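Local coordinates for ABC-type transport system, molybdenum-specific extracellular solute-binding protein (Clostridium difficile, PDB 4KD5) that probably binds molybdate or tungstate outside the cell as the solute-binding component of an ABC transporter, at residues E7-A12 / K35-Y40; A21-E26 / Q221-E226; S78-D83 / P195-K200; G124-E129 / T188-T193. All coordinates share one frame; numbering follows the deposited sequence.

Contact 1 (E7-A12 / K35-Y40)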
loop_
_atom_site.group_PDB
_atom_site.type_symbol
_atom_site.label_atom_id
_atom_site.label_comp_id
_atom_site.label_asym_id
_atom_site.label_seq_id
_atom_site.Cartn_x
_atom_site.Cartn_y
_atom_site.Cartn_z
ATOM N N GLU A 7 12.349 -1.119 -4.740
ATOM C CA GLU A 7 12.811 -1.583 -6.041
ATOM C C GLU A 7 11.857 -2.638 -6.590
ATOM O O GLU A 7 11.777 -3.749 -6.061
ATOM C CB GLU A 7 14.234 -2.140 -5.937
ATOM C CG GLU A 7 15.251 -1.122 -5.437
ATOM C CD GLU A 7 16.606 -1.733 -5.138
ATOM O OE1 GLU A 7 16.728 -2.975 -5.180
ATOM O OE2 GLU A 7 17.552 -0.968 -4.860
ATOM N N LEU A 8 11.130 -2.281 -7.646
ATOM C CA LEU A 8 10.189 -3.202 -8.279
ATOM C C LEU A 8 10.823 -3.896 -9.482
ATOM O O LEU A 8 11.456 -3.250 -10.325
ATOM C CB LEU A 8 8.916 -2.471 -8.716
ATOM C CG LEU A 8 8.000 -1.888 -7.643
ATOM C CD1 LEU A 8 6.805 -1.193 -8.281
ATOM C CD2 LEU A 8 7.527 -2.967 -6.695
ATOM N N ASN A 9 10.665 -5.213 -9.553
ATOM C CA ASN A 9 11.094 -5.961 -10.724
ATOM C C ASN A 9 9.928 -6.160 -11.678
ATOM O O ASN A 9 8.940 -6.817 -11.336
ATOM C CB ASN A 9 11.678 -7.315 -10.310
ATOM C CG ASN A 9 13.086 -7.200 -9.770
ATOM O OD1 ASN A 9 13.977 -6.670 -10.434
ATOM N ND2 ASN A 9 13.292 -7.684 -8.550
ATOM N N ILE A 10 10.033 -5.585 -12.870
ATOM C CA ILE A 10 9.000 -5.769 -13.883
ATOM C C ILE A 10 9.522 -6.611 -15.047
ATOM O O ILE A 10 10.572 -6.315 -15.619
ATOM C CB ILE A 10 8.453 -4.425 -14.412
ATOM C CG1 ILE A 10 7.620 -3.723 -13.344
ATOM C CG2 ILE A 10 7.584 -4.641 -15.639
ATOM C CD1 ILE A 10 8.423 -2.926 -12.357
ATOM N N SER A 11 8.792 -7.670 -15.383
ATOM C CA SER A 11 9.088 -8.455 -16.578
ATOM C C SER A 11 8.014 -8.174 -17.623
ATOM O O SER A 11 6.821 -8.267 -17.330
ATOM C CB SER A 11 9.141 -9.944 -16.252
ATOM O OG SER A 11 7.983 -10.358 -15.562
ATOM N N ALA A 12 8.435 -7.817 -18.835
ATOM C CA ALA A 12 7.502 -7.445 -19.895
ATOM C C ALA A 12 7.901 -8.081 -21.213
ATOM O O ALA A 12 9.059 -8.440 -21.407
ATOM C CB ALA A 12 7.443 -5.940 -20.041
ATOM N N LYS A 35 12.390 2.618 -7.639
ATOM C CA LYS A 35 13.350 2.314 -8.692
ATOM C C LYS A 35 12.825 1.112 -9.461
ATOM O O LYS A 35 12.544 0.068 -8.868
ATOM C CB LYS A 35 14.711 1.974 -8.091
ATOM C CG LYS A 35 15.236 2.993 -7.091
ATOM C CD LYS A 35 16.262 2.356 -6.163
ATOM C CE LYS A 35 16.981 3.389 -5.306
ATOM N NZ LYS A 35 17.979 2.746 -4.398
ATOM N N LEU A 36 12.695 1.248 -10.776
ATOM C CA LEU A 36 12.173 0.162 -11.600
ATOM C C LEU A 36 13.300 -0.579 -12.320
ATOM O O LEU A 36 14.178 0.044 -12.922
ATOM C CB LEU A 36 11.166 0.700 -12.621
ATOM C CG LEU A 36 9.914 1.408 -12.101
ATOM C CD1 LEU A 36 9.110 1.999 -13.247
ATOM C CD2 LEU A 36 9.047 0.455 -11.305
ATOM N N THR A 37 13.277 -1.908 -12.254
ATOM C CA THR A 37 14.213 -2.724 -13.022
ATOM C C THR A 37 13.423 -3.586 -14.007
ATOM O O THR A 37 12.743 -4.536 -13.607
ATOM C CB THR A 37 15.082 -3.610 -12.110
ATOM O OG1 THR A 37 15.972 -2.783 -11.350
ATOM C CG2 THR A 37 15.906 -4.584 -12.935
ATOM N N VAL A 38 13.506 -3.250 -15.291
ATOM C CA VAL A 38 12.691 -3.923 -16.299
ATOM C C VAL A 38 13.469 -4.983 -17.076
ATOM O O VAL A 38 14.446 -4.677 -17.765
ATOM C CB VAL A 38 12.057 -2.924 -17.286
ATOM C CG1 VAL A 38 11.074 -3.638 -18.182
ATOM C CG2 VAL A 38 11.339 -1.823 -16.539
ATOM N N ASN A 39 13.021 -6.228 -16.961
ATOM C CA ASN A 39 13.606 -7.335 -17.703
ATOM C C ASN A 39 12.702 -7.728 -18.870
ATOM O O ASN A 39 11.486 -7.848 -18.706
ATOM C CB ASN A 39 13.828 -8.528 -16.772
ATOM C CG ASN A 39 14.424 -9.726 -17.483
ATOM O OD1 ASN A 39 15.618 -9.754 -17.791
ATOM N ND2 ASN A 39 13.598 -10.738 -17.725
ATOM N N TYR A 40 13.291 -7.920 -20.046
ATOM C CA TYR A 40 12.520 -8.266 -21.234
ATOM C C TYR A 40 12.766 -9.707 -21.679
ATOM O O TYR A 40 13.862 -10.245 -21.499
ATOM C CB TYR A 40 12.837 -7.291 -22.373
ATOM C CG TYR A 40 12.531 -5.856 -22.025
ATOM C CD1 TYR A 40 11.238 -5.366 -22.109
ATOM C CD2 TYR A 40 13.532 -4.994 -21.609
ATOM C CE1 TYR A 40 10.954 -4.057 -21.786
ATOM C CE2 TYR A 40 13.256 -3.684 -21.288
ATOM C CZ TYR A 40 11.969 -3.221 -21.381
ATOM O OH TYR A 40 11.694 -1.916 -21.059
#

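Contact 2 (A21-E26 / Q221-E226)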
loop_
_atom_site.group_PDB
_atom_site.type_symbol
_atom_site.label_atom_id
_atom_site.label_comp_id
_atom_site.label_asym_id
_atom_site.label_seq_id
_atom_site.Cartn_x
_atom_site.Cartn_y
_atom_site.Cartn_z
ATOM N N ALA A 21 10.402 2.611 -21.363
ATOM C CA ALA A 21 11.431 3.601 -21.063
ATOM C C ALA A 21 10.820 4.964 -20.739
ATOM O O ALA A 21 11.288 5.663 -19.840
ATOM C CB ALA A 21 12.406 3.710 -22.217
ATOM N N LYS A 22 9.782 5.345 -21.475
ATOM C CA LYS A 22 9.066 6.587 -21.196
ATOM C C LYS A 22 8.218 6.420 -19.934
ATOM O O LYS A 22 7.984 7.383 -19.208
ATOM C CB LYS A 22 8.193 6.979 -22.389
ATOM C CG LYS A 22 7.479 8.317 -22.255
ATOM C CD LYS A 22 8.444 9.485 -22.396
ATOM C CE LYS A 22 7.771 10.699 -23.031
ATOM N NZ LYS A 22 6.602 11.204 -22.260
ATOM N N ILE A 23 7.769 5.193 -19.680
ATOM C CA ILE A 23 7.048 4.874 -18.446
ATOM C C ILE A 23 7.938 5.077 -17.208
ATOM O O ILE A 23 7.484 5.583 -16.177
ATOM C CB ILE A 23 6.496 3.425 -18.470
ATOM C CG1 ILE A 23 5.340 3.289 -19.468
ATOM C CG2 ILE A 23 6.055 2.989 -17.083
ATOM C CD1 ILE A 23 4.095 4.067 -19.090
ATOM N N GLU A 24 9.206 4.690 -17.319
ATOM C CA GLU A 24 10.152 4.820 -16.213
ATOM C C GLU A 24 10.445 6.275 -15.851
ATOM O O GLU A 24 10.347 6.661 -14.688
ATOM C CB GLU A 24 11.457 4.078 -16.532
ATOM C CG GLU A 24 11.503 2.636 -16.060
ATOM C CD GLU A 24 12.664 1.856 -16.655
ATOM O OE1 GLU A 24 13.552 1.427 -15.889
ATOM O OE2 GLU A 24 12.683 1.666 -17.890
ATOM N N GLU A 25 10.803 7.078 -16.850
ATOM C CA GLU A 25 11.127 8.487 -16.623
ATOM C C GLU A 25 9.916 9.288 -16.153
ATOM O O GLU A 25 10.059 10.283 -15.444
ATOM C CB GLU A 25 11.745 9.120 -17.879
ATOM C CG GLU A 25 10.764 9.893 -18.768
ATOM C CD GLU A 25 11.013 11.392 -18.741
ATOM O OE1 GLU A 25 10.534 12.100 -19.655
ATOM O OE2 GLU A 25 11.681 11.866 -17.799
ATOM N N GLU A 26 8.724 8.843 -16.536
ATOM C CA GLU A 26 7.501 9.562 -16.200
ATOM C C GLU A 26 6.975 9.186 -14.821
ATOM O O GLU A 26 6.366 10.007 -14.140
ATOM C CB GLU A 26 6.432 9.304 -17.267
ATOM C CG GLU A 26 5.494 10.470 -17.527
ATOM C CD GLU A 26 6.123 11.551 -18.386
ATOM O OE1 GLU A 26 5.414 12.516 -18.738
ATOM O OE2 GLU A 26 7.325 11.440 -18.709
ATOM N N GLN A 221 -1.694 5.538 -20.033
ATOM C CA GLN A 221 -2.302 5.082 -21.277
ATOM C C GLN A 221 -1.855 5.937 -22.458
ATOM O O GLN A 221 -1.538 5.410 -23.526
ATOM C CB GLN A 221 -3.828 5.091 -21.154
ATOM C CG GLN A 221 -4.389 3.996 -20.266
ATOM C CD GLN A 221 -4.242 2.616 -20.872
ATOM O OE1 GLN A 221 -5.025 2.220 -21.735
ATOM N NE2 GLN A 221 -3.229 1.878 -20.428
ATOM N N LYS A 222 -1.826 7.253 -22.262
ATOM C CA LYS A 222 -1.372 8.174 -23.304
ATOM C C LYS A 222 0.096 7.973 -23.675
ATOM O O LYS A 222 0.511 8.311 -24.782
ATOM C CB LYS A 222 -1.616 9.634 -22.898
ATOM C CG LYS A 222 -3.073 10.072 -22.958
ATOM C CD LYS A 222 -3.205 11.581 -22.780
ATOM C CE LYS A 222 -4.662 12.013 -22.677
ATOM N NZ LYS A 222 -4.797 13.495 -22.541
ATOM N N ILE A 223 0.877 7.434 -22.745
ATOM C CA ILE A 223 2.277 7.113 -23.016
ATOM C C ILE A 223 2.372 5.920 -23.965
ATOM O O ILE A 223 3.140 5.941 -24.928
ATOM C CB ILE A 223 3.063 6.840 -21.713
ATOM C CG1 ILE A 223 3.342 8.152 -20.980
ATOM C CG2 ILE A 223 4.376 6.136 -22.003
ATOM C CD1 ILE A 223 4.127 7.971 -19.705
ATOM N N PHE A 224 1.577 4.890 -23.702
ATOM C CA PHE A 224 1.545 3.717 -24.563
ATOM C C PHE A 224 1.011 4.057 -25.955
ATOM O O PHE A 224 1.347 3.388 -26.929
ATOM C CB PHE A 224 0.705 2.602 -23.927
ATOM C CG PHE A 224 1.377 1.909 -22.776
ATOM C CD1 PHE A 224 2.472 1.086 -22.986
ATOM C CD2 PHE A 224 0.898 2.060 -21.484
ATOM C CE1 PHE A 224 3.088 0.439 -21.924
ATOM C CE2 PHE A 224 1.507 1.414 -20.422
ATOM C CZ PHE A 224 2.605 0.602 -20.645
ATOM N N GLU A 225 0.189 5.101 -26.046
ATOM C CA GLU A 225 -0.372 5.534 -27.328
ATOM C C GLU A 225 0.619 6.341 -28.176
ATOM O O GLU A 225 0.439 6.487 -29.386
ATOM C CB GLU A 225 -1.694 6.288 -27.111
ATOM C CG GLU A 225 -2.812 5.405 -26.561
ATOM C CD GLU A 225 -3.968 6.196 -25.971
ATOM O OE1 GLU A 225 -3.999 7.432 -26.145
ATOM O OE2 GLU A 225 -4.845 5.578 -25.328
ATOM N N GLU A 226 1.664 6.859 -27.539
ATOM C CA GLU A 226 2.761 7.494 -28.263
ATOM C C GLU A 226 3.525 6.443 -29.054
ATOM O O GLU A 226 4.170 6.743 -30.053
ATOM C CB GLU A 226 3.724 8.185 -27.289
ATOM C CG GLU A 226 3.127 9.324 -26.479
ATOM C CD GLU A 226 4.074 9.832 -25.404
ATOM O OE1 GLU A 226 5.247 9.406 -25.392
ATOM O OE2 GLU A 226 3.647 10.656 -24.566
#

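Contact 3 (S78-D83 / P195-K200)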
loop_
_atom_site.group_PDB
_atom_site.type_symbol
_atom_site.label_atom_id
_atom_site.label_comp_id
_atom_site.label_asym_id
_atom_site.label_seq_id
_atom_site.Cartn_x
_atom_site.Cartn_y
_atom_site.Cartn_z
ATOM N N SER A 78 -4.750 -12.236 -8.046
ATOM C CA SER A 78 -5.832 -12.346 -9.032
ATOM C C SER A 78 -6.582 -11.051 -9.359
ATOM O O SER A 78 -6.850 -10.762 -10.526
ATOM C CB SER A 78 -6.833 -13.425 -8.607
ATOM O OG SER A 78 -6.232 -14.700 -8.567
ATOM N N ASP A 79 -6.927 -10.283 -8.332
ATOM C CA ASP A 79 -7.705 -9.063 -8.526
ATOM C C ASP A 79 -6.924 -7.941 -9.216
ATOM O O ASP A 79 -7.490 -6.899 -9.542
ATOM C CB ASP A 79 -8.293 -8.573 -7.199
ATOM C CG ASP A 79 -7.407 -8.892 -6.012
ATOM O OD1 ASP A 79 -7.170 -7.983 -5.184
ATOM O OD2 ASP A 79 -6.958 -10.052 -5.898
ATOM N N THR A 80 -5.631 -8.159 -9.449
ATOM C CA THR A 80 -4.815 -7.192 -10.180
ATOM C C THR A 80 -4.722 -7.541 -11.658
ATOM O O THR A 80 -4.074 -6.830 -12.422
ATOM C CB THR A 80 -3.391 -7.067 -9.606
ATOM O OG1 THR A 80 -2.663 -8.277 -9.852
ATOM C CG2 THR A 80 -3.444 -6.796 -8.117
HETATM N N MSE A 81 -5.351 -8.643 -12.059
HETATM C CA MSE A 81 -5.329 -9.041 -13.465
HETATM C C MSE A 81 -6.167 -8.081 -14.304
HETATM O O MSE A 81 -7.381 -7.961 -14.106
HETATM C CB MSE A 81 -5.825 -10.478 -13.646
HETATM C CG MSE A 81 -4.920 -11.513 -12.994
HETATM SE SE MSE A 81 -5.686 -13.301 -12.903
HETATM C CE MSE A 81 -5.470 -13.814 -14.761
ATOM N N LYS A 82 -5.509 -7.396 -15.236
ATOM C CA LYS A 82 -6.170 -6.421 -16.101
ATOM C C LYS A 82 -5.569 -6.414 -17.496
ATOM O O LYS A 82 -4.439 -6.865 -17.699
ATOM C CB LYS A 82 -6.061 -5.012 -15.505
ATOM C CG LYS A 82 -7.231 -4.601 -14.636
ATOM C CD LYS A 82 -6.830 -4.490 -13.176
ATOM C CE LYS A 82 -8.063 -4.515 -12.283
ATOM N NZ LYS A 82 -7.722 -4.302 -10.848
ATOM N N ASP A 83 -6.324 -5.883 -18.449
ATOM C CA ASP A 83 -5.804 -5.651 -19.782
ATOM C C ASP A 83 -5.201 -4.256 -19.836
ATOM O O ASP A 83 -5.918 -3.263 -19.716
ATOM C CB ASP A 83 -6.915 -5.810 -20.822
ATOM C CG ASP A 83 -7.393 -7.238 -20.945
ATOM O OD1 ASP A 83 -6.598 -8.145 -20.644
ATOM O OD2 ASP A 83 -8.563 -7.448 -21.331
ATOM N N PRO A 195 -1.950 -8.261 -21.241
ATOM C CA PRO A 195 -2.423 -8.273 -19.851
ATOM C C PRO A 195 -1.311 -7.955 -18.858
ATOM O O PRO A 195 -0.143 -8.278 -19.116
ATOM C CB PRO A 195 -2.899 -9.715 -19.656
ATOM C CG PRO A 195 -2.060 -10.514 -20.600
ATOM C CD PRO A 195 -1.759 -9.620 -21.782
ATOM N N VAL A 196 -1.673 -7.320 -17.743
ATOM C CA VAL A 196 -0.725 -7.031 -16.676
ATOM C C VAL A 196 -1.228 -7.691 -15.392
ATOM O O VAL A 196 -2.434 -7.858 -15.210
ATOM C CB VAL A 196 -0.551 -5.498 -16.477
ATOM C CG1 VAL A 196 -1.851 -4.857 -16.023
ATOM C CG2 VAL A 196 0.560 -5.187 -15.480
ATOM N N SER A 197 -0.313 -8.089 -14.513
ATOM C CA SER A 197 -0.705 -8.611 -13.205
ATOM C C SER A 197 0.400 -8.432 -12.170
ATOM O O SER A 197 1.582 -8.492 -12.506
ATOM C CB SER A 197 -1.082 -10.090 -13.306
ATOM O OG SER A 197 -1.516 -10.580 -12.051
ATOM N N VAL A 198 0.017 -8.215 -10.915
ATOM C CA VAL A 198 0.983 -8.218 -9.821
ATOM C C VAL A 198 1.283 -9.672 -9.460
ATOM O O VAL A 198 0.372 -10.503 -9.415
ATOM C CB VAL A 198 0.452 -7.465 -8.587
ATOM C CG1 VAL A 198 1.426 -7.576 -7.425
ATOM C CG2 VAL A 198 0.219 -6.007 -8.918
ATOM N N ILE A 199 2.553 -9.982 -9.217
ATOM C CA ILE A 199 2.958 -11.342 -8.878
ATOM C C ILE A 199 2.700 -11.633 -7.395
ATOM O O ILE A 199 2.967 -10.788 -6.541
ATOM C CB ILE A 199 4.437 -11.566 -9.227
ATOM C CG1 ILE A 199 4.686 -11.236 -10.697
ATOM C CG2 ILE A 199 4.857 -12.990 -8.943
ATOM C CD1 ILE A 199 3.833 -12.043 -11.653
ATOM N N LYS A 200 2.179 -12.823 -7.096
ATOM C CA LYS A 200 1.786 -13.196 -5.734
ATOM C C LYS A 200 2.965 -13.232 -4.763
ATOM O O LYS A 200 2.864 -12.763 -3.629
ATOM C CB LYS A 200 1.087 -14.558 -5.758
ATOM C CG LYS A 200 0.496 -14.995 -4.432
ATOM C CD LYS A 200 -0.718 -14.162 -4.071
ATOM C CE LYS A 200 -1.838 -15.041 -3.537
ATOM N NZ LYS A 200 -2.169 -16.147 -4.479
#

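Contact 4 (G124-E129 / T188-T193)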
loop_
_atom_site.group_PDB
_atom_site.type_symbol
_atom_site.label_atom_id
_atom_site.label_comp_id
_atom_site.label_asym_id
_atom_site.label_seq_id
_atom_site.Cartn_x
_atom_site.Cartn_y
_atom_site.Cartn_z
ATOM N N GLY A 124 1.162 -12.431 -38.157
ATOM C CA GLY A 124 0.732 -13.289 -39.250
ATOM C C GLY A 124 -0.474 -14.117 -38.851
ATOM O O GLY A 124 -1.370 -14.357 -39.658
ATOM N N LYS A 125 -0.491 -14.549 -37.593
ATOM C CA LYS A 125 -1.610 -15.312 -37.055
ATOM C C LYS A 125 -2.899 -14.491 -37.064
ATOM O O LYS A 125 -3.978 -15.024 -37.310
ATOM C CB LYS A 125 -1.284 -15.786 -35.636
ATOM C CG LYS A 125 -2.392 -16.573 -34.960
ATOM C CD LYS A 125 -1.975 -17.035 -33.565
ATOM C CE LYS A 125 -2.225 -15.968 -32.502
ATOM N NZ LYS A 125 -3.616 -15.999 -31.958
ATOM N N TYR A 126 -2.782 -13.191 -36.809
ATOM C CA TYR A 126 -3.954 -12.320 -36.792
ATOM C C TYR A 126 -4.333 -11.863 -38.196
ATOM O O TYR A 126 -5.500 -11.602 -38.475
ATOM C CB TYR A 126 -3.741 -11.123 -35.852
ATOM C CG TYR A 126 -3.756 -11.497 -34.389
ATOM C CD1 TYR A 126 -4.941 -11.815 -33.749
ATOM C CD2 TYR A 126 -2.587 -11.522 -33.647
ATOM C CE1 TYR A 126 -4.963 -12.158 -32.411
ATOM C CE2 TYR A 126 -2.593 -11.863 -32.309
ATOM C CZ TYR A 126 -3.787 -12.179 -31.698
ATOM O OH TYR A 126 -3.807 -12.518 -30.367
ATOM N N ALA A 127 -3.341 -11.762 -39.075
ATOM C CA ALA A 127 -3.604 -11.469 -40.480
ATOM C C ALA A 127 -4.398 -12.613 -41.098
ATOM O O ALA A 127 -5.297 -12.394 -41.907
ATOM C CB ALA A 127 -2.315 -11.258 -41.233
ATOM N N ASP A 128 -4.050 -13.837 -40.713
ATOM C CA ASP A 128 -4.753 -15.019 -41.187
ATOM C C ASP A 128 -6.204 -15.010 -40.718
ATOM O O ASP A 128 -7.101 -15.401 -41.463
ATOM C CB ASP A 128 -4.058 -16.285 -40.692
ATOM C CG ASP A 128 -4.753 -17.546 -41.151
ATOM O OD1 ASP A 128 -5.618 -18.059 -40.414
ATOM O OD2 ASP A 128 -4.435 -18.027 -42.255
ATOM N N GLU A 129 -6.430 -14.556 -39.489
ATOM C CA GLU A 129 -7.784 -14.460 -38.951
ATOM C C GLU A 129 -8.639 -13.481 -39.748
ATOM O O GLU A 129 -9.768 -13.802 -40.125
ATOM C CB GLU A 129 -7.764 -14.049 -37.479
ATOM C CG GLU A 129 -7.324 -15.136 -36.526
ATOM C CD GLU A 129 -7.708 -14.830 -35.092
ATOM O OE1 GLU A 129 -8.868 -14.429 -34.865
ATOM O OE2 GLU A 129 -6.852 -14.987 -34.194
ATOM N N THR A 188 -13.053 -8.496 -36.641
ATOM C CA THR A 188 -12.596 -9.498 -37.602
ATOM C C THR A 188 -11.471 -10.413 -37.102
ATOM O O THR A 188 -10.998 -11.270 -37.849
ATOM C CB THR A 188 -12.158 -8.837 -38.923
ATOM O OG1 THR A 188 -11.023 -7.998 -38.684
ATOM C CG2 THR A 188 -13.284 -7.994 -39.493
ATOM N N HIS A 189 -11.040 -10.225 -35.854
ATOM C CA HIS A 189 -9.973 -11.051 -35.278
ATOM C C HIS A 189 -9.987 -11.080 -33.749
ATOM O O HIS A 189 -10.590 -10.219 -33.105
ATOM C CB HIS A 189 -8.598 -10.585 -35.777
ATOM C CG HIS A 189 -8.198 -9.250 -35.286
ATOM N ND1 HIS A 189 -8.587 -8.050 -35.927
ATOM C CD2 HIS A 189 -7.450 -8.841 -34.234
ATOM C CE1 HIS A 189 -8.094 -7.044 -35.276
ATOM N NE2 HIS A 189 -7.402 -7.462 -34.246
ATOM N N SER A 190 -9.322 -12.083 -33.178
ATOM C CA SER A 190 -9.193 -12.215 -31.729
ATOM C C SER A 190 -8.446 -11.008 -31.166
ATOM O O SER A 190 -7.510 -10.511 -31.795
ATOM C CB SER A 190 -8.436 -13.498 -31.392
ATOM O OG SER A 190 -8.366 -13.710 -29.996
ATOM N N PRO A 191 -8.859 -10.528 -29.981
ATOM C CA PRO A 191 -8.241 -9.345 -29.368
ATOM C C PRO A 191 -6.728 -9.488 -29.222
ATOM O O PRO A 191 -6.250 -10.497 -28.694
ATOM C CB PRO A 191 -8.889 -9.298 -27.982
ATOM C CG PRO A 191 -10.210 -9.961 -28.174
ATOM C CD PRO A 191 -9.961 -11.061 -29.161
ATOM N N ILE A 192 -5.991 -8.487 -29.699
ATOM C CA ILE A 192 -4.540 -8.449 -29.562
ATOM C C ILE A 192 -4.195 -7.641 -28.310
ATOM O O ILE A 192 -3.894 -6.453 -28.396
ATOM C CB ILE A 192 -3.883 -7.802 -30.798
ATOM C CG1 ILE A 192 -4.493 -8.361 -32.088
ATOM C CG2 ILE A 192 -2.375 -8.018 -30.787
ATOM C CD1 ILE A 192 -3.920 -7.764 -33.367
ATOM N N THR A 193 -4.233 -8.292 -27.148
ATOM C CA THR A 193 -4.125 -7.582 -25.874
ATOM C C THR A 193 -2.866 -7.911 -25.081
ATOM O O THR A 193 -2.293 -8.990 -25.219
ATOM C CB THR A 193 -5.351 -7.833 -24.983
ATOM O OG1 THR A 193 -5.365 -9.199 -24.560
ATOM C CG2 THR A 193 -6.626 -7.527 -25.733
HETATM O O HOH W 1 -6.043 -13.334 -29.192
#

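Contact 1 (E7-A12 / K35-Y40)
Side chains of 7-12 and 35-40 stand in matched pairs, alternating between the two faces of a parallel sheet. On one face Glu7 and Lys35 lie side by side and point the same way, both extended beyond CG with CG anti to the carbonyl carbon. Their aliphatic parts touch, Glu7 CG lying 3.7 Å from Lys35 CD, while the charged ends form only a long salt bridge, Glu7 OE2 to Lys35 NZ at 3.8 Å. Next on this face, Asn9 turns OD1 toward Thr37 CB, a van der Waals contact of 3.7 Å.

The other face, carrying Leu8, Ile10, Ala12, Leu36, Val38 and Tyr40, is mainly apolar. Leu8 and Leu36 run alongside each other, Leu8 CB meeting the Leu36 CD2 branch. That same methyl is crossed obliquely by Ile10, whose CD1 comes to 3.6 Å from Leu36 CD2 because chi2 is bent to 83°. Phe211 of helix 205-215 packs on Leu8, Ile10 and Leu36, and Glu24 of helix 17-28 lies against Leu36 and Val38.

Five backbone bonds fix the pairing. The straightest, Thr37 N to Leu8 O at 3.0 Å, runs nearly along the C=O axis with 173° at the hydrogen; in contrast, Ile10 N approaches Thr37 O from above the carbonyl plane. CA-H...O contacts supplement them, as from Val38 CA to Ile10 O at 3.3 Å. The opposite edge of 7-12 is bonded to strand 58-60. With helix 17-28 connecting the two strands, this is the first beta-alpha-beta unit of a periplasmic-binding-protein fold, leading at its C-terminal end toward the predicted molybdate ligands Ser15 and Ser43.

Contact 2 (A21-E26 / Q221-E226)
One lysine, Lys22, stands between two glutamates on different helices, yet both of its ion pairs are long: Lys22 NZ lies 3.6 Å from Glu26 OE2, one turn further along its own helix, and 3.8 Å from Glu226 OE2 across the interface. Lys22 starts with CG anti to the backbone N (chi1 -176°) and then bends at each later torsion, so that its chain crosses the extended Glu226 at about a right angle. Lys22 CE comes to 3.7 Å from Glu226 OE1.

Beneath this network the packing is apolar and centres on Ile223, which points toward the other helix and divides its branches. The CG2 methyl meets Ile23 CD1 at 3.6 Å and also touches Lys22 CG. Its other branch ends in CD1, and Ile223 CD1 lies 3.6 Å from both CB and CG of Glu26. Ile23 bends at chi2 (-66°) and crosses Phe224 at about a right angle, with Ile23 CD1 3.9 Å from Phe224 CE2.

The helix segments run broadly antiparallel, at 145°, with axes 9.9 Å apart. Helix 205-215 closes the buried side, its Phe211, Phe214 and Leu215 touching Ile23. The close contacts are thus carbon to carbon, the aliphatic parts of Lys22 and Glu26 included, while the charged ends meet only loosely at the more exposed side, where the lysine probably offsets the repulsion of two carboxylates.

Contact 3 (S78-D83 / P195-K200)
Flat groups here are the peptide units and the Asp83 carboxylate, without any aromatic stack. The peptides of Lys82 and Val196 are joined by two backbone bonds as an antiparallel hydrogen-bonded pair: Val196 N gives a bond to Lys82 O at 2.8 Å, and Lys82 N returns one to Val196 O at 3.1 Å, both nearly along the C=O axes. Asp83 and the puckered ring of Pro195 form the adjoining non-hydrogen-bonded pair, with Asp83 OD1 4.1 Å from Pro195 CB, and Pro195 CA makes a CA-H...O contact with Lys82 O. Val196 CG1, in the crowded position between N and carbonyl carbon, rests on Lys82 O.

Beyond this pair a side chain takes over from the backbone. Thr80 holds OG1 in the crowded position (chi1 69°), where it accepts a bond from Val198 N at 2.9 Å and is also hydrogen-bonded to Val77 O. Its CG2 methyl meets the Val198 side chain, 3.8 Å from Val198 CG2, the two crossing at about a right angle. Lys82 curls back along its own segment, NZ donating to Asp79 O at 2.9 Å in the carbonyl plane.

Glu212 of helix 205-215 covers Thr80, Lys82, Val196 and Val198, while Ser78 OG bonds to Asp149 of a neighbouring subunit. Since Thr80 OG1 accepts from Val198 N, its proton is available for Val77 O: one buried hydroxyl serves two backbone groups and extends the polar pairing between the chain leading into strand 82-94 and strand 193-198.

Contact 4 (G124-E129 / T188-T193)
Tyr126 leaves helix 122-133 toward the loop 188-193, its CG anti to the carbonyl carbon, and nearly every ring atom finds a partner there. CB and CG meet the end of Ile192, with Tyr126 CG 3.9 Å from Ile192 CD1. Over the ring centre stands Ile192 CG1, 3.7 Å from the centroid and only 4° off the normal, an almost vertical CH-pi contact on one face. CD1 lies near His189 CD2, the two rings being oblique with planes at 74°. CE1 comes to 3.1 Å from Ser190 O, and Ser190 CB lies at the ring edge. At the tip, Tyr126 OH binds a water at 2.7 Å; that water also bonds to Ser190 OG and donates to Pro191 O at 2.9 Å.

One turn further along the helix, Glu129 extends beyond CG, its CB against His189 CB. Its OE1 accepts from Ser190 N at 2.9 Å, met from above the carboxylate plane, while OE2 lies beside Ser190 CB.

Tyr168, a predicted molybdate ligand, packs against both Tyr126 and Ile192, and Tyr126 touches the bound 2-butanol. The loop is therefore gripped by a carboxylate on a backbone N-H, a methylene over an aromatic face, and a water joining the phenol to Ser190 and Pro191; together they probably steady the tyrosine ring at the margin of the ligand pocket.

Contacts 1, 2 and 3 cluster in one lobe of this two-lobed binding protein, their centres 15 to 19 Å apart, whereas contact 4 lies in the other, 29 Å from contact 1. Contacts 1 and 3 belong to the same sheet, bridged by strand 58-60, which pairs with both 6-13 and 193-198. Helix 17-28 connects the strands of contact 1 and supplies one side of contact 2, so these two contacts alternate along the chain. Contact 1 closes first, then contact 3 spans contact 4, and 221-226 returns late to complete contact 2. Segment 188-193 leads directly into strand 193-198, so the chain passing from contact 4 into contact 3 runs from one lobe to the other.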